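Local atomic coordinates of DNA polymerase sliding clamp (Archaeoglobus fulgidus, PDB entry 1RWZ), a protein that forms a ring-shaped homotrimer through which DNA passes, and probably tethers the replicative polymerase and other DNA-processing proteins to it. Residues K203-G208 with F225-G230; G136-A141 with V221-E226. All coordinates share one frame; numbering follows the deposited sequence.

Interaction 1. Residues K203-G208 with F225-G230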
loop_
_atom_site.group_PDB
_atom_site.type_symbol
_atom_site.label_atom_id
_atom_site.label_comp_id
_atom_site.label_asym_id
_atom_site.label_seq_id
_atom_site.Cartn_x
_atom_site.Cartn_y
_atom_site.Cartn_z
ATOM N N LYS A 203 -3.652 -4.064 -16.794
ATOM C CA LYS A 203 -4.030 -4.038 -15.385
ATOM C C LYS A 203 -4.713 -5.311 -14.885
ATOM O O LYS A 203 -4.730 -5.571 -13.681
ATOM C CB LYS A 203 -4.913 -2.822 -15.099
ATOM C CG LYS A 203 -4.121 -1.526 -15.088
ATOM C CD LYS A 203 -4.999 -0.324 -14.811
ATOM C CE LYS A 203 -4.159 0.941 -14.786
ATOM N NZ LYS A 203 -4.989 2.163 -14.588
ATOM N N VAL A 204 -5.264 -6.107 -15.794
ATOM C CA VAL A 204 -5.926 -7.349 -15.394
ATOM C C VAL A 204 -5.030 -8.567 -15.601
ATOM O O VAL A 204 -5.443 -9.700 -15.343
ATOM C CB VAL A 204 -7.244 -7.579 -16.176
ATOM C CG1 VAL A 204 -8.242 -6.471 -15.853
ATOM C CG2 VAL A 204 -6.970 -7.639 -17.674
ATOM N N ALA A 205 -3.801 -8.332 -16.052
ATOM C CA ALA A 205 -2.862 -9.422 -16.308
ATOM C C ALA A 205 -1.620 -9.365 -15.430
ATOM O O ALA A 205 -1.303 -8.335 -14.840
ATOM C CB ALA A 205 -2.453 -9.418 -17.779
ATOM N N GLY A 206 -0.910 -10.486 -15.355
ATOM C CA GLY A 206 0.296 -10.534 -14.552
ATOM C C GLY A 206 1.191 -11.687 -14.951
ATOM O O GLY A 206 0.889 -12.421 -15.893
ATOM N N SER A 207 2.304 -11.843 -14.243
ATOM C CA SER A 207 3.232 -12.926 -14.535
ATOM C C SER A 207 2.459 -14.230 -14.460
ATOM O O SER A 207 1.623 -14.406 -13.578
ATOM C CB SER A 207 4.373 -12.945 -13.514
ATOM O OG SER A 207 5.138 -11.758 -13.596
ATOM N N GLY A 208 2.724 -15.137 -15.391
ATOM C CA GLY A 208 2.024 -16.408 -15.368
ATOM C C GLY A 208 0.838 -16.482 -16.310
ATOM O O GLY A 208 0.350 -17.573 -16.609
ATOM N N PHE A 225 -5.306 -12.248 -24.036
ATOM C CA PHE A 225 -4.822 -12.642 -22.720
ATOM C C PHE A 225 -5.609 -13.857 -22.223
ATOM O O PHE A 225 -6.825 -13.942 -22.413
ATOM C CB PHE A 225 -5.026 -11.520 -21.689
ATOM C CG PHE A 225 -4.213 -10.285 -21.939
ATOM C CD1 PHE A 225 -4.697 -9.271 -22.764
ATOM C CD2 PHE A 225 -2.984 -10.112 -21.314
ATOM C CE1 PHE A 225 -3.968 -8.102 -22.955
ATOM C CE2 PHE A 225 -2.244 -8.948 -21.500
ATOM C CZ PHE A 225 -2.741 -7.935 -22.324
ATOM N N GLU A 226 -4.907 -14.799 -21.599
ATOM C CA GLU A 226 -5.547 -15.970 -21.004
ATOM C C GLU A 226 -5.260 -15.751 -19.526
ATOM O O GLU A 226 -4.110 -15.795 -19.084
ATOM C CB GLU A 226 -4.934 -17.259 -21.555
ATOM C CG GLU A 226 -5.250 -17.404 -23.038
ATOM C CD GLU A 226 -4.736 -18.684 -23.655
ATOM O OE1 GLU A 226 -5.338 -19.751 -23.418
ATOM O OE2 GLU A 226 -3.727 -18.615 -24.381
ATOM N N LEU A 227 -6.323 -15.483 -18.775
ATOM C CA LEU A 227 -6.214 -15.134 -17.361
ATOM C C LEU A 227 -6.857 -16.081 -16.359
ATOM O O LEU A 227 -7.642 -16.950 -16.717
ATOM C CB LEU A 227 -6.833 -13.748 -17.155
ATOM C CG LEU A 227 -6.423 -12.667 -18.159
ATOM C CD1 LEU A 227 -7.272 -11.406 -17.942
ATOM C CD2 LEU A 227 -4.950 -12.359 -17.991
ATOM N N VAL A 228 -6.526 -15.856 -15.088
ATOM C CA VAL A 228 -7.062 -16.632 -13.972
ATOM C C VAL A 228 -6.848 -18.132 -14.149
ATOM O O VAL A 228 -7.801 -18.910 -14.224
ATOM C CB VAL A 228 -8.571 -16.341 -13.780
ATOM C CG1 VAL A 228 -9.048 -16.892 -12.439
ATOM C CG2 VAL A 228 -8.815 -14.831 -13.841
ATOM N N GLY A 229 -5.583 -18.534 -14.198
ATOM C CA GLY A 229 -5.280 -19.943 -14.373
ATOM C C GLY A 229 -5.746 -20.452 -15.725
ATOM O O GLY A 229 -6.033 -21.638 -15.891
ATOM N N GLY A 230 -5.821 -19.552 -16.700
ATOM C CA GLY A 230 -6.255 -19.944 -18.028
ATOM C C GLY A 230 -7.749 -20.204 -18.127
ATOM O O GLY A 230 -8.215 -20.821 -19.088
#
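The methyl of A205 sits against two side chains that project from the same face of the strand ending at L227. Its CB is 3.6 Å from F225 CD2 and nearly as close to the adjoining CE2, so it approaches the ring obliquely at the CD2-CE2 bond. On the leucine side, A205 CB lies 3.9 Å from L227 CD2. L227 also reaches V204, and the two side chains cross at roughly a right angle, with V204 CG2 3.8 Å from L227 CD1. Both leucine methyls lie close to the V204 carbonyl, with CD1 3.6 Å and CD2 3.8 Å from V204 O, so the branched end of L227 packs on the peptide link between V204 and A205 as well as on the side chains. F225 and L227 are two residues apart on the strand; in both, CG lies anti to the carbonyl carbon and beside the backbone N (chi1 -66° and -46°). No hydrogen bond joins the two segments; the contact is van der Waals packing, mostly between apolar side chains, and A205, F225 and L227 are all buried. Two helices flank it: A205 and F225 touch A135 at the start of helix 135-146, while V204 meets R16 and L227 meets T13 on helix 8-19. The neighbouring strands complete the surroundings, with F225 against L211 of 210-215 and Y236 of 232-238, and L227 against V234.

Interaction 2. Residues G136-A141 with V221-E226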
loop_
_atom_site.group_PDB
_atom_site.type_symbol
_atom_site.label_atom_id
_atom_site.label_comp_id
_atom_site.label_asym_id
_atom_site.label_seq_id
_atom_site.Cartn_x
_atom_site.Cartn_y
_atom_site.Cartn_z
ATOM N N GLY A 136 3.063 -10.869 -18.025
ATOM C CA GLY A 136 3.762 -10.049 -17.050
ATOM C C GLY A 136 4.960 -9.351 -17.659
ATOM O O GLY A 136 5.261 -8.199 -17.328
ATOM N N GLU A 137 5.653 -10.052 -18.551
ATOM C CA GLU A 137 6.819 -9.503 -19.225
ATOM C C GLU A 137 6.368 -8.368 -20.146
ATOM O O GLU A 137 7.023 -7.326 -20.233
ATOM C CB GLU A 137 7.513 -10.593 -20.042
ATOM C CG GLU A 137 8.793 -10.155 -20.728
ATOM C CD GLU A 137 9.905 -9.787 -19.753
ATOM O OE1 GLU A 137 9.716 -9.927 -18.525
ATOM O OE2 GLU A 137 10.977 -9.359 -20.222
ATOM N N PHE A 138 5.245 -8.582 -20.826
ATOM C CA PHE A 138 4.687 -7.576 -21.731
ATOM C C PHE A 138 4.312 -6.344 -20.909
ATOM O O PHE A 138 4.620 -5.211 -21.284
ATOM C CB PHE A 138 3.440 -8.140 -22.423
ATOM C CG PHE A 138 2.740 -7.157 -23.329
ATOM C CD1 PHE A 138 3.257 -6.849 -24.582
ATOM C CD2 PHE A 138 1.547 -6.565 -22.931
ATOM C CE1 PHE A 138 2.584 -5.960 -25.434
ATOM C CE2 PHE A 138 0.868 -5.676 -23.774
ATOM C CZ PHE A 138 1.390 -5.376 -25.025
ATOM N N LYS A 139 3.657 -6.584 -19.778
ATOM C CA LYS A 139 3.226 -5.517 -18.882
ATOM C C LYS A 139 4.415 -4.655 -18.458
ATOM O O LYS A 139 4.311 -3.431 -18.401
ATOM C CB LYS A 139 2.537 -6.129 -17.657
ATOM C CG LYS A 139 1.940 -5.140 -16.667
ATOM C CD LYS A 139 1.049 -5.873 -15.672
ATOM C CE LYS A 139 0.405 -4.926 -14.670
ATOM N NZ LYS A 139 -0.638 -5.620 -13.856
ATOM N N LYS A 140 5.543 -5.296 -18.164
ATOM C CA LYS A 140 6.745 -4.577 -17.757
ATOM C C LYS A 140 7.293 -3.745 -18.912
ATOM O O LYS A 140 7.784 -2.632 -18.710
ATOM C CB LYS A 140 7.817 -5.560 -17.278
ATOM C CG LYS A 140 7.507 -6.223 -15.948
ATOM C CD LYS A 140 8.516 -7.332 -15.660
ATOM C CE LYS A 140 8.247 -8.012 -14.328
ATOM N NZ LYS A 140 8.461 -7.083 -13.183
ATOM N N ALA A 141 7.214 -4.287 -20.124
ATOM C CA ALA A 141 7.702 -3.578 -21.298
ATOM C C ALA A 141 6.891 -2.300 -21.496
ATOM O O ALA A 141 7.450 -1.230 -21.747
ATOM C CB ALA A 141 7.592 -4.465 -22.537
ATOM N N VAL A 221 -4.139 -3.986 -33.342
ATOM C CA VAL A 221 -3.439 -5.137 -32.787
ATOM C C VAL A 221 -4.424 -5.932 -31.934
ATOM O O VAL A 221 -5.326 -5.358 -31.320
ATOM C CB VAL A 221 -2.221 -4.694 -31.922
ATOM C CG1 VAL A 221 -2.680 -3.800 -30.768
ATOM C CG2 VAL A 221 -1.476 -5.916 -31.393
ATOM N N ARG A 222 -4.284 -7.258 -31.942
ATOM C CA ARG A 222 -5.131 -8.119 -31.125
ATOM C C ARG A 222 -4.246 -8.632 -29.989
ATOM O O ARG A 222 -3.180 -9.192 -30.239
ATOM C CB ARG A 222 -5.649 -9.328 -31.914
ATOM C CG ARG A 222 -6.643 -9.033 -33.029
ATOM C CD ARG A 222 -7.035 -10.343 -33.724
ATOM N NE ARG A 222 -7.629 -11.295 -32.787
ATOM C CZ ARG A 222 -7.625 -12.618 -32.939
ATOM N NH1 ARG A 222 -7.052 -13.173 -34.002
ATOM N NH2 ARG A 222 -8.186 -13.394 -32.017
ATOM N N LEU A 223 -4.691 -8.424 -28.756
ATOM C CA LEU A 223 -3.961 -8.865 -27.574
ATOM C C LEU A 223 -4.847 -9.873 -26.859
ATOM O O LEU A 223 -5.780 -9.504 -26.153
ATOM C CB LEU A 223 -3.668 -7.670 -26.663
ATOM C CG LEU A 223 -2.836 -6.570 -27.337
ATOM C CD1 LEU A 223 -2.787 -5.339 -26.444
ATOM C CD2 LEU A 223 -1.433 -7.083 -27.626
ATOM N N VAL A 224 -4.561 -11.153 -27.061
ATOM C CA VAL A 224 -5.361 -12.194 -26.449
ATOM C C VAL A 224 -4.725 -12.672 -25.153
ATOM O O VAL A 224 -3.725 -13.395 -25.166
ATOM C CB VAL A 224 -5.533 -13.388 -27.408
ATOM C CG1 VAL A 224 -6.523 -14.395 -26.831
ATOM C CG2 VAL A 224 -6.021 -12.889 -28.767
ATOM N N PHE A 225 -5.306 -12.248 -24.036
ATOM C CA PHE A 225 -4.822 -12.642 -22.720
ATOM C C PHE A 225 -5.609 -13.857 -22.223
ATOM O O PHE A 225 -6.825 -13.942 -22.413
ATOM C CB PHE A 225 -5.026 -11.520 -21.689
ATOM C CG PHE A 225 -4.213 -10.285 -21.939
ATOM C CD1 PHE A 225 -4.697 -9.271 -22.764
ATOM C CD2 PHE A 225 -2.984 -10.112 -21.314
ATOM C CE1 PHE A 225 -3.968 -8.102 -22.955
ATOM C CE2 PHE A 225 -2.244 -8.948 -21.500
ATOM C CZ PHE A 225 -2.741 -7.935 -22.324
ATOM N N GLU A 226 -4.907 -14.799 -21.599
ATOM C CA GLU A 226 -5.547 -15.970 -21.004
ATOM C C GLU A 226 -5.260 -15.751 -19.526
ATOM O O GLU A 226 -4.110 -15.795 -19.084
ATOM C CB GLU A 226 -4.934 -17.259 -21.555
ATOM C CG GLU A 226 -5.250 -17.404 -23.038
ATOM C CD GLU A 226 -4.736 -18.684 -23.655
ATOM O OE1 GLU A 226 -5.338 -19.751 -23.418
ATOM O OE2 GLU A 226 -3.727 -18.615 -24.381
#
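F138 reaches from its helix to the strand with the far end of its ring, touching L223 with CZ and F225 with CE2. CZ is 4.2 Å from L223 CD2, and CE2 is 4.5 Å from F225 CZ, so both are loose van der Waals contacts. The phenylalanine takes the extended choice, with CG opposite the backbone N (chi1 177°), and this swings the ring straight out from the helix over the sheet. L223 answers from the strand with CD2 as the touching branch, approaching the F138 ring at a slant. F225 comes in at an angle too: the two ring planes are inclined by about 67°, with centres 6.6 Å apart, and only ring corners approach. This is the helix-on-sheet packing of the sliding-clamp fold, in which helices line the central hole of the ring and antiparallel sheets form the outside. Helix 135-146 here covers the sheet that contains strand 221-227. L223 points at the helix, while F225, two residues on, leaves the strand more to one side and brings only the far part of its ring close. Backbone bonds to Y236 and V234 hold these two residues in the sheet. F138 has further apolar company in L211 and C202. One residue on, K139 runs fully stretched, all four side-chain torsions near anti, and its NZ hydrogen-bonds to C202 O beyond helix 195-201. E137, at another side of the helix, packs on S103 of a neighbouring subunit.

How the interactions relate
Following the chain, helix 135-146 comes first, then the loop 203-208, and last strand 221-227 with the turn after it. Interaction 2 closes the long loop, joining 136-141 to 221-226 with 79 residues between them; interaction 1 closes a short one of 16 residues. The two do not strictly nest: 203-208 lies inside the larger loop, but 225-230 overlaps 221-226, sharing F225 and E226, and extends beyond it into the turn past the strand. Their centres are 9 Å apart. K139 NZ probably hydrogen-bonds to A205 O at 3.0 Å, joining helix to loop directly. Helix, loop and strand, all within the C-terminal PCNA domain, are thus tied together around F225.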